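Local atomic coordinates of sensor protein (Rhodopseudomonas palustris, PDB entry 2OOL), a protein that senses light through a bound biliverdin and probably relays the signal as a histidine kinase, this chain being its chromophore-binding domain. Residues P163-I168 against Q319-Q324; E63-Q68 against G114-N119; Y185-D190 against S215-Q220. One frame throughout, in Å; residues are numbered along the deposited sequence. Where two conformers were deposited one is given.

Interaction 1: residues P163-I168 against Q319-Q324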
loop_
_atom_site.group_PDB
_atom_site.type_symbol
_atom_site.label_atom_id
_atom_site.label_comp_id
_atom_site.label_asym_id
_atom_site.label_seq_id
_atom_site.Cartn_x
_atom_site.Cartn_y
_atom_site.Cartn_z
ATOM N N PRO A 163 -3.373 5.261 22.765
ATOM C CA PRO A 163 -2.048 4.625 22.778
ATOM C C PRO A 163 -1.965 3.374 21.896
ATOM O O PRO A 163 -0.920 3.102 21.338
ATOM C CB PRO A 163 -1.834 4.272 24.254
ATOM C CG PRO A 163 -2.783 5.185 25.007
ATOM C CD PRO A 163 -3.956 5.385 24.118
ATOM N N THR A 164 -3.055 2.628 21.762
ATOM C CA THR A 164 -3.084 1.471 20.860
ATOM C C THR A 164 -2.993 1.931 19.393
ATOM O O THR A 164 -2.270 1.340 18.600
ATOM C CB THR A 164 -4.352 0.623 21.075
ATOM O OG1 THR A 164 -4.473 0.309 22.471
ATOM C CG2 THR A 164 -4.315 -0.692 20.271
ATOM N N ALA A 165 -3.727 2.987 19.050
ATOM C CA ALA A 165 -3.728 3.488 17.688
ATOM C C ALA A 165 -2.322 3.992 17.343
ATOM O O ALA A 165 -1.771 3.656 16.296
ATOM C CB ALA A 165 -4.749 4.592 17.522
ATOM N N CYS A 166 -1.746 4.761 18.263
ATOM C CA CYS A 166 -0.428 5.325 18.064
ATOM C C CYS A 166 0.650 4.272 17.936
ATOM O O CYS A 166 1.566 4.426 17.108
ATOM C CB CYS A 166 -0.097 6.333 19.165
ATOM S SG CYS A 166 -1.106 7.820 18.993
ATOM N N TRP A 167 0.538 3.210 18.718
ATOM C CA TRP A 167 1.508 2.107 18.691
ATOM C C TRP A 167 1.394 1.250 17.415
ATOM O O TRP A 167 2.393 0.819 16.866
ATOM C CB TRP A 167 1.424 1.236 19.969
ATOM C CG TRP A 167 2.440 0.136 19.914
ATOM C CD1 TRP A 167 3.738 0.181 20.334
ATOM C CD2 TRP A 167 2.257 -1.149 19.312
ATOM N NE1 TRP A 167 4.367 -1.020 20.068
ATOM C CE2 TRP A 167 3.480 -1.841 19.420
ATOM C CE3 TRP A 167 1.167 -1.783 18.697
ATOM C CZ2 TRP A 167 3.645 -3.134 18.938
ATOM C CZ3 TRP A 167 1.327 -3.076 18.230
ATOM C CH2 TRP A 167 2.555 -3.740 18.356
ATOM N N ILE A 168 0.183 1.011 16.938
ATOM C CA ILE A 168 0.004 0.359 15.653
ATOM C C ILE A 168 0.725 1.216 14.599
ATOM O O ILE A 168 1.482 0.710 13.814
ATOM C CB ILE A 168 -1.508 0.170 15.305
ATOM C CG1 ILE A 168 -2.155 -0.870 16.257
ATOM C CG2 ILE A 168 -1.690 -0.242 13.834
ATOM C CD1 ILE A 168 -3.660 -0.704 16.544
ATOM N N GLN A 319 -1.939 9.738 8.063
ATOM C CA GLN A 319 -3.248 10.290 7.746
ATOM C C GLN A 319 -4.404 9.384 8.298
ATOM O O GLN A 319 -5.434 9.902 8.751
ATOM C CB GLN A 319 -3.412 10.516 6.247
ATOM C CG GLN A 319 -2.514 11.637 5.615
ATOM C CD GLN A 319 -2.587 11.658 4.088
ATOM O OE1 GLN A 319 -3.217 10.777 3.492
ATOM N NE2 GLN A 319 -1.886 12.638 3.434
ATOM N N VAL A 320 -4.264 8.066 8.245
ATOM C CA VAL A 320 -5.290 7.174 8.835
ATOM C C VAL A 320 -5.321 7.272 10.357
ATOM O O VAL A 320 -6.422 7.227 10.983
ATOM C CB VAL A 320 -5.071 5.701 8.438
ATOM C CG1 VAL A 320 -6.090 4.716 9.199
ATOM C CG2 VAL A 320 -5.170 5.545 6.946
ATOM N N LEU A 321 -4.120 7.349 10.952
ATOM C CA LEU A 321 -3.963 7.596 12.392
ATOM C C LEU A 321 -4.695 8.903 12.727
ATOM O O LEU A 321 -5.501 8.959 13.659
ATOM C CB LEU A 321 -2.472 7.723 12.776
ATOM C CG LEU A 321 -2.128 7.976 14.258
ATOM C CD1 LEU A 321 -2.730 6.882 15.200
ATOM C CD2 LEU A 321 -0.643 8.146 14.537
ATOM N N THR A 322 -4.420 9.945 11.959
ATOM C CA THR A 322 -5.057 11.248 12.154
ATOM C C THR A 322 -6.577 11.147 12.213
ATOM O O THR A 322 -7.202 11.666 13.139
ATOM C CB THR A 322 -4.616 12.218 11.048
ATOM O OG1 THR A 322 -3.174 12.251 11.006
ATOM C CG2 THR A 322 -5.187 13.635 11.280
ATOM N N TRP A 323 -7.183 10.452 11.262
ATOM C CA TRP A 323 -8.631 10.212 11.312
ATOM C C TRP A 323 -9.087 9.482 12.587
ATOM O O TRP A 323 -10.129 9.820 13.178
ATOM C CB TRP A 323 -9.051 9.375 10.118
ATOM C CG TRP A 323 -10.454 8.961 10.146
ATOM C CD1 TRP A 323 -10.939 7.740 10.466
ATOM C CD2 TRP A 323 -11.581 9.774 9.823
ATOM N NE1 TRP A 323 -12.305 7.737 10.380
ATOM C CE2 TRP A 323 -12.728 8.978 9.993
ATOM C CE3 TRP A 323 -11.733 11.107 9.426
ATOM C CZ2 TRP A 323 -14.022 9.463 9.765
ATOM C CZ3 TRP A 323 -13.025 11.591 9.188
ATOM C CH2 TRP A 323 -14.147 10.770 9.365
ATOM N N GLN A 324 -8.327 8.470 13.003
ATOM C CA GLN A 324 -8.713 7.685 14.156
ATOM C C GLN A 324 -8.564 8.436 15.482
ATOM O O GLN A 324 -9.332 8.207 16.421
ATOM C CB GLN A 324 -7.951 6.368 14.212
ATOM C CG GLN A 324 -8.616 5.316 15.128
ATOM C CD GLN A 324 -9.911 4.702 14.572
ATOM O OE1 GLN A 324 -10.423 5.088 13.511
ATOM N NE2 GLN A 324 -10.418 3.720 15.280
#

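Interaction 2: residues E63-Q68 against G114-N119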
loop_
_atom_site.group_PDB
_atom_site.type_symbol
_atom_site.label_atom_id
_atom_site.label_comp_id
_atom_site.label_asym_id
_atom_site.label_seq_id
_atom_site.Cartn_x
_atom_site.Cartn_y
_atom_site.Cartn_z
ATOM N N GLU A 63 28.270 19.321 -9.930
ATOM C CA GLU A 63 29.604 19.251 -10.528
ATOM C C GLU A 63 30.141 17.827 -10.504
ATOM O O GLU A 63 30.786 17.381 -11.460
ATOM C CB GLU A 63 30.580 20.185 -9.802
ATOM C CG GLU A 63 32.041 19.995 -10.192
ATOM C CD GLU A 63 32.842 21.305 -10.148
ATOM O OE1 GLU A 63 32.940 21.947 -9.073
ATOM O OE2 GLU A 63 33.364 21.694 -11.208
ATOM N N ASP A 64 29.872 17.096 -9.429
ATOM C CA ASP A 64 30.320 15.731 -9.392
ATOM C C ASP A 64 29.462 14.827 -10.268
ATOM O O ASP A 64 29.899 13.748 -10.646
ATOM C CB ASP A 64 30.309 15.187 -7.975
ATOM C CG ASP A 64 30.929 16.137 -6.977
ATOM O OD1 ASP A 64 32.074 16.612 -7.218
ATOM O OD2 ASP A 64 30.257 16.403 -5.956
ATOM N N LEU A 65 28.230 15.216 -10.537
ATOM C CA LEU A 65 27.357 14.378 -11.327
ATOM C C LEU A 65 27.791 14.467 -12.765
ATOM O O LEU A 65 28.146 13.472 -13.373
ATOM C CB LEU A 65 25.899 14.813 -11.158
ATOM C CG LEU A 65 24.806 13.986 -11.837
ATOM C CD1 LEU A 65 24.913 12.482 -11.549
ATOM C CD2 LEU A 65 23.456 14.561 -11.520
ATOM N N LEU A 66 27.802 15.692 -13.287
ATOM C CA LEU A 66 27.993 15.972 -14.709
ATOM C C LEU A 66 29.428 16.361 -15.079
ATOM O O LEU A 66 29.729 16.431 -16.248
ATOM C CB LEU A 66 27.035 17.110 -15.117
ATOM C CG LEU A 66 25.573 16.749 -14.837
ATOM C CD1 LEU A 66 24.670 17.931 -14.999
ATOM C CD2 LEU A 66 25.123 15.578 -15.725
ATOM N N ARG A 67 30.288 16.631 -14.096
ATOM C CA ARG A 67 31.697 16.941 -14.314
ATOM C C ARG A 67 31.910 18.304 -14.982
ATOM O O ARG A 67 32.819 18.483 -15.787
ATOM C CB ARG A 67 32.385 15.834 -15.121
ATOM C CG ARG A 67 32.347 14.477 -14.403
ATOM C CD ARG A 67 33.423 14.422 -13.283
ATOM N NE ARG A 67 33.053 13.542 -12.163
ATOM C CZ ARG A 67 33.356 13.768 -10.878
ATOM N NH1 ARG A 67 34.023 14.873 -10.504
ATOM N NH2 ARG A 67 32.965 12.900 -9.945
ATOM N N GLN A 68 31.087 19.272 -14.580
ATOM C CA GLN A 68 31.123 20.601 -15.166
ATOM C C GLN A 68 30.898 21.650 -14.078
ATOM O O GLN A 68 30.261 21.369 -13.063
ATOM C CB GLN A 68 30.073 20.710 -16.272
ATOM C CG GLN A 68 30.457 19.981 -17.580
ATOM C CD GLN A 68 29.235 19.504 -18.347
ATOM O OE1 GLN A 68 28.119 19.486 -17.806
ATOM N NE2 GLN A 68 29.430 19.111 -19.604
ATOM N N GLY A 114 28.746 7.327 -17.555
ATOM C CA GLY A 114 27.549 6.491 -17.704
ATOM C C GLY A 114 26.208 7.123 -17.314
ATOM O O GLY A 114 26.145 8.240 -16.808
ATOM N N GLU A 115 25.138 6.362 -17.549
ATOM C CA GLU A 115 23.751 6.756 -17.296
ATOM C C GLU A 115 23.324 6.352 -15.892
ATOM O O GLU A 115 23.414 5.189 -15.510
ATOM C CB GLU A 115 22.867 6.097 -18.360
ATOM C CG GLU A 115 21.391 6.318 -18.258
ATOM C CD GLU A 115 20.621 5.615 -19.379
ATOM O OE1 GLU A 115 21.204 5.416 -20.459
ATOM O OE2 GLU A 115 19.436 5.238 -19.194
ATOM N N ARG A 116 22.846 7.336 -15.133
ATOM C CA ARG A 116 22.413 7.210 -13.752
ATOM C C ARG A 116 20.933 7.424 -13.597
ATOM O O ARG A 116 20.394 8.441 -14.056
ATOM C CB ARG A 116 23.074 8.276 -12.891
ATOM C CG ARG A 116 24.578 8.136 -12.759
ATOM C CD ARG A 116 24.913 7.323 -11.521
ATOM N NE ARG A 116 24.407 7.929 -10.288
ATOM C CZ ARG A 116 25.018 8.901 -9.613
ATOM N NH1 ARG A 116 26.182 9.406 -10.034
ATOM N NH2 ARG A 116 24.463 9.359 -8.484
ATOM N N ALA A 117 20.305 6.531 -12.817
ATOM C CA ALA A 117 18.868 6.497 -12.594
ATOM C C ALA A 117 18.486 7.076 -11.194
ATOM O O ALA A 117 19.096 6.751 -10.157
ATOM C CB ALA A 117 18.324 5.000 -12.731
ATOM N N PHE A 118 17.440 7.888 -11.205
ATOM C CA PHE A 118 16.973 8.673 -10.075
ATOM C C PHE A 118 15.461 8.696 -9.985
ATOM O O PHE A 118 14.758 8.420 -10.923
ATOM C CB PHE A 118 17.388 10.130 -10.200
ATOM C CG PHE A 118 18.870 10.369 -10.169
ATOM C CD1 PHE A 118 19.556 10.439 -8.957
ATOM C CD2 PHE A 118 19.574 10.579 -11.346
ATOM C CE1 PHE A 118 20.922 10.631 -8.920
ATOM C CE2 PHE A 118 20.925 10.807 -11.328
ATOM C CZ PHE A 118 21.616 10.835 -10.127
ATOM N N ASN A 119 14.985 9.041 -8.784
ATOM C CA ASN A 119 13.607 9.399 -8.528
ATOM C C ASN A 119 13.584 10.895 -8.688
ATOM O O ASN A 119 14.257 11.618 -7.933
ATOM C CB ASN A 119 13.176 9.088 -7.066
ATOM C CG ASN A 119 12.479 7.780 -6.905
ATOM O OD1 ASN A 119 12.158 7.395 -5.756
ATOM N ND2 ASN A 119 12.183 7.103 -7.995
#

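Interaction 3: residues Y185-D190 against S215-Q220. With LBV (3-[2-[(Z)-[3-(2-carboxyethyl)-5-[(Z)-(4-ethenyl-3-methyl-5-oxidanylidene-pyrrol-2-ylidene)methyl]-4-methyl-pyrrol-1-ium -2-ylidene]methyl]-5-[(Z)-[(3E)-3-ethylidene-4-methyl-5-oxidanylidene-pyrrolidin-2-ylidene]methyl]-4-methyl-1H-pyrrol-3- yl]propanoic acid), chain C.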
loop_
_atom_site.group_PDB
_atom_site.type_symbol
_atom_site.label_atom_id
_atom_site.label_comp_id
_atom_site.label_asym_id
_atom_site.label_seq_id
_atom_site.Cartn_x
_atom_site.Cartn_y
_atom_site.Cartn_z
ATOM N N TYR A 185 4.711 11.630 19.096
ATOM C CA TYR A 185 4.958 12.773 19.966
ATOM C C TYR A 185 3.729 13.655 19.846
ATOM O O TYR A 185 3.395 14.074 18.740
ATOM C CB TYR A 185 6.165 13.553 19.419
ATOM C CG TYR A 185 6.662 14.705 20.271
ATOM C CD1 TYR A 185 6.501 16.035 19.864
ATOM C CD2 TYR A 185 7.325 14.475 21.447
ATOM C CE1 TYR A 185 6.975 17.096 20.635
ATOM C CE2 TYR A 185 7.795 15.538 22.246
ATOM C CZ TYR A 185 7.632 16.852 21.818
ATOM O OH TYR A 185 8.097 17.902 22.637
ATOM N N GLN A 186 3.085 13.965 20.971
ATOM C CA GLN A 186 1.855 14.756 20.951
ATOM C C GLN A 186 2.113 16.099 21.604
ATOM O O GLN A 186 2.770 16.163 22.643
ATOM C CB GLN A 186 0.737 14.048 21.757
ATOM C CG GLN A 186 -0.627 14.741 21.661
ATOM C CD GLN A 186 -1.677 14.117 22.572
ATOM O OE1 GLN A 186 -2.861 14.428 22.478
ATOM N NE2 GLN A 186 -1.251 13.246 23.442
ATOM N N PHE A 187 1.586 17.160 21.006
ATOM C CA PHE A 187 1.783 18.535 21.543
ATOM C C PHE A 187 0.702 18.820 22.608
ATOM O O PHE A 187 -0.476 18.451 22.411
ATOM C CB PHE A 187 1.717 19.565 20.417
ATOM C CG PHE A 187 2.970 19.608 19.524
ATOM C CD1 PHE A 187 2.910 19.169 18.218
ATOM C CD2 PHE A 187 4.199 20.036 20.032
ATOM C CE1 PHE A 187 4.047 19.158 17.421
ATOM C CE2 PHE A 187 5.321 20.063 19.252
ATOM C CZ PHE A 187 5.263 19.617 17.939
ATOM N N ALA A 188 1.138 19.386 23.742
ATOM C CA ALA A 188 0.278 20.077 24.733
ATOM C C ALA A 188 -0.095 21.489 24.243
ATOM O O ALA A 188 0.492 22.020 23.273
ATOM C CB ALA A 188 1.033 20.212 26.072
ATOM N N ALA A 189 -1.017 22.110 24.957
ATOM C CA ALA A 189 -1.536 23.446 24.648
ATOM C C ALA A 189 -0.438 24.500 24.593
ATOM O O ALA A 189 -0.523 25.398 23.794
ATOM C CB ALA A 189 -2.597 23.824 25.680
ATOM N N ASP A 190 0.624 24.335 25.385
ATOM C CA ASP A 190 1.762 25.270 25.393
ATOM C C ASP A 190 2.899 24.912 24.416
ATOM O O ASP A 190 4.014 25.438 24.523
ATOM C CB ASP A 190 2.310 25.424 26.818
ATOM C CG ASP A 190 3.057 24.176 27.334
ATOM O OD1 ASP A 190 3.284 23.208 26.580
ATOM O OD2 ASP A 190 3.432 24.173 28.524
ATOM N N SER A 215 10.561 24.861 22.813
ATOM C CA SER A 215 11.653 25.387 21.986
ATOM C C SER A 215 12.405 24.313 21.192
ATOM O O SER A 215 13.240 24.638 20.365
ATOM C CB SER A 215 12.677 26.082 22.875
ATOM O OG SER A 215 13.314 25.136 23.744
ATOM N N ASP A 216 12.185 23.038 21.495
ATOM C CA ASP A 216 12.818 21.978 20.711
ATOM C C ASP A 216 12.264 21.881 19.287
ATOM O O ASP A 216 12.957 21.375 18.417
ATOM C CB ASP A 216 12.678 20.633 21.398
ATOM C CG ASP A 216 13.593 20.486 22.610
ATOM O OD1 ASP A 216 14.237 21.486 23.024
ATOM O OD2 ASP A 216 13.661 19.356 23.158
ATOM N N ILE A 217 11.023 22.323 19.073
ATOM C CA ILE A 217 10.432 22.412 17.731
ATOM C C ILE A 217 9.783 23.802 17.645
ATOM O O ILE A 217 8.570 23.926 17.807
ATOM C CB ILE A 217 9.380 21.307 17.444
ATOM C CG1 ILE A 217 9.909 19.914 17.850
ATOM C CG2 ILE A 217 9.007 21.315 15.972
ATOM C CD1 ILE A 217 8.937 18.732 17.578
ATOM N N PRO A 218 10.598 24.850 17.384
ATOM C CA PRO A 218 10.171 26.238 17.506
ATOM C C PRO A 218 9.104 26.619 16.503
ATOM O O PRO A 218 8.730 25.820 15.624
ATOM C CB PRO A 218 11.461 27.019 17.318
ATOM C CG PRO A 218 12.320 26.105 16.510
ATOM C CD PRO A 218 11.994 24.754 16.940
ATOM N N ALA A 219 8.587 27.830 16.670
ATOM C CA ALA A 219 7.351 28.281 16.008
ATOM C C ALA A 219 7.407 28.284 14.492
ATOM O O ALA A 219 6.414 27.981 13.827
ATOM C CB ALA A 219 6.892 29.705 16.549
ATOM N N GLN A 220 8.532 28.673 13.913
ATOM C CA GLN A 220 8.606 28.741 12.435
ATOM C C GLN A 220 8.680 27.306 11.857
ATOM O O GLN A 220 8.164 27.011 10.778
ATOM C CB GLN A 220 9.749 29.660 11.980
ATOM C CG GLN A 220 11.128 29.027 11.886
ATOM C CD GLN A 220 11.806 28.809 13.225
ATOM O OE1 GLN A 220 11.170 28.405 14.177
ATOM N NE2 GLN A 220 13.099 29.106 13.303
HETATM C C1A LBV C . 16.496 23.037 19.886
HETATM C C1B LBV C . 15.007 23.461 15.720
HETATM O O1B LBV C . 15.287 23.125 9.262
HETATM C C1C LBV C . 12.990 19.464 14.975
HETATM O O1C LBV C . 12.412 15.038 12.306
HETATM C C1D LBV C . 12.521 16.309 18.477
HETATM C C2A LBV C . 16.778 24.481 20.223
HETATM C C2B LBV C . 14.801 23.893 14.403
HETATM O O2B LBV C . 13.512 21.828 9.370
HETATM C C2C LBV C . 12.331 18.325 14.465
HETATM O O2C LBV C . 14.421 15.542 13.085
HETATM C C2D LBV C . 12.067 16.038 19.785
HETATM C C3A LBV C . 16.364 25.095 18.874
HETATM C C3B LBV C . 14.189 22.860 13.697
HETATM C C3C LBV C . 12.113 17.480 15.541
HETATM C C3D LBV C . 12.018 14.665 19.895
HETATM C C4A LBV C . 15.925 24.066 17.997
HETATM C C4B LBV C . 13.975 21.795 14.622
HETATM C C4C LBV C . 12.662 18.079 16.688
HETATM C C4D LBV C . 12.447 14.139 18.669
HETATM C CAA LBV C . 16.387 26.467 18.532
HETATM C CAB LBV C . 13.817 22.897 12.207
HETATM C CAC LBV C . 11.886 17.959 13.030
HETATM C CAD LBV C . 11.649 13.990 21.034
HETATM C CBA LBV C . 16.775 27.687 19.433
HETATM C CBB LBV C . 14.803 22.129 11.350
HETATM C CBC LBV C . 13.070 17.336 12.225
HETATM C CBD LBV C . 11.590 12.603 21.114
HETATM C CGB LBV C . 14.498 22.384 9.861
HETATM C CGC LBV C . 13.331 15.831 12.560
HETATM C CHB LBV C . 15.523 24.346 16.678
HETATM C CHC LBV C . 13.369 20.575 14.188
HETATM C CHD LBV C . 12.676 17.605 18.003
HETATM C CMA LBV C . 18.285 24.637 20.482
HETATM C CMB LBV C . 15.213 25.261 13.814
HETATM C CMC LBV C . 11.383 16.128 15.384
HETATM C CMD LBV C . 11.671 17.025 20.905
HETATM N N_A LBV C . 16.019 22.892 18.632
HETATM O O_A LBV C . 16.671 22.099 20.657
HETATM N N_B LBV C . 14.480 22.227 15.789
HETATM N N_C LBV C . 13.170 19.246 16.288
HETATM N N_D LBV C . 12.749 15.160 17.869
HETATM O O_D LBV C . 12.556 12.946 18.337
#

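Interaction 1: residues P163-I168 against Q319-Q324
Leu321 pushes one methyl branch, CD1, onto the backbone and small side chains of helix 162-177, overlapping both Ala165 and Cys166. The touch falls on peptide atoms as much as on side chains: CD1 lies 3.5 Å from the carbonyl O of Ala165 and 3.9 Å from the backbone N of Cys166. Beside these, CD1 meets the methyl CB of Ala165 at 3.8 Å, carbon against carbon, and a looser approach joins it to SG of Cys166 at 4.2 Å. The contact is thus a single methyl set against one turn of helix, held by van der Waals forces alone.

Two features make so close a fit possible. Ala165 has nothing beyond CB, so the two backbones can draw together until its CA stands 6.7 Å from CA of Leu321. On the other side, the leucine holds CG trans to its backbone N (chi1 -180°), and the next torsion, chi2 56°, turns CD1 rather than CD2 onto the 165-166 peptide. Here is a worked case of the rule that helices pack closely where a small residue on one faces a larger one on the other; all three residues are buried.

The two helices, which run in roughly opposing senses, belong to the helical side of the GAF domain, with helix 142-157 beside them: Ile168 and Val320 both touch its Leu156. On the sheet side, Cys166 rests on Ile196 and Ala197 of strand 193-200, while Leu321 reaches Ile286 of strand 280-288. Helix 308-332 also looks outward, Trp323 meeting Trp323 of the second subunit edge-to-face, so the contact lies between the GAF sheet and the face of helix 308-332 that meets the second subunit.

Interaction 2: residues E63-Q68 against G114-N119
Leu65, in the short helix 62-66, makes the whole of the contact through one methyl, CD1, which reaches Arg116 and Phe118 together. Its CB leaves the helix across the line to strand 114-125, and it is the end of the chain that closes the gap: with CG trans to the backbone N (chi1 -176°), the branch extends towards the strand. There CD1 lies over one face of the Arg116 guanidinium, 3.7 Å from NH1, and meets the Phe118 ring at its edge, near the ring plane, 4.0 Å from CZ. Arg116 and Phe118 stand on the same side of the strand, two residues apart. The arginine is bent at chi2 and chi3, which folds its flat head back beside the leucine; it also touches a neighbouring molecule in the crystal, which may influence that pose.

Further along, Arg67 ends the helix with a positive phi of 70°, its N making a weak bond of 2.8 Å to O of Glu63. Its guanidinium has O of Asp64 over one face, offset toward the rim, and a long, weak ion pair links it to Asp113.

Within the PAS domain the small helix therefore lies against the antiparallel sheet: Leu65 also touches Thr111 of strand 105-111 and Tyr44 of strand 44-48, and Phe118 packs on Val109.

Interaction 3: residues Y185-D190 against S215-Q220
Apolar contact between the two segments comes down to one methyl, CD1 of Ile217, set against two aromatic rings. It lies 3.8 Å from CZ of Phe187 and 4.0 Å from CE1 of Tyr185, approaching both rings obliquely. The rings reach it from alternate residues of strand 181-187, and CD1 of Tyr185 in turn lies over one face of the phenylalanine. In Ile217, chi1 (-48°) sets CG1 against the chromophore, 3.5 Å from C4C of LBV, and the extended second torsion carries CD1 on to the rings. Tyr185 also borders the pigment, its CZ being 4.1 Å from the ring D methyl CMD of LBV. Pro218 adds a further apolar surface, with its CD 3.5 Å from C1B of LBV.

Asp216, Ile217 and Pro218 are the Asp-Ile-Pro of the PXSDIP motif of phytochrome GAF domains, which runs along the bilin and leads into helix 219-227. Its backbone supplies two hydrogen bonds to the chromophore. O of Asp216 accepts from N_C of LBV at 3.0 Å. The same O of Asp216 also takes N_B of LBV, at 3.2 Å; both bonds are well bent, at 135° and 136°, and the first is weak.

The Asp216 side chain also lines the pocket: its OD1 is 3.5 Å from the ring A oxygen O_A of LBV, a close approach of two oxygens and not a hydrogen bond, while OD2 neighbours CMD. With an alanine here the backbone carbonyl could still hold N_B and N_C, but the methyl of ring D would probably lose the carboxylate at its side and that ring be freer to turn.

Pro218 occupies the N-cap position, and N of the next residue, Ala219, bonds to Asp29; Met295 of strand 291-300 touches both Ile217 and Phe187.

In the fold
All three contacts depend on one methyl of a branched aliphatic side chain, yet what each methyl meets changes with its place. Interactions 1 and 3 share the GAF domain, their centres about 20 Å apart, with helix 162-177 and strand 181-187 consecutive in the chain; interaction 2 belongs to the PAS domain, its centre about 41 and 40 Å from theirs. Interaction 1 is wholly buried, helix on helix, with side chain against backbone. Interaction 2 joins a small helix to a sheet and is only partly core, since exposed Arg116 forms its outer border. Interaction 3, largely buried, alone includes the chromophore, adding carbonyl-to-pyrrole bonds to its aliphatic-aromatic packing.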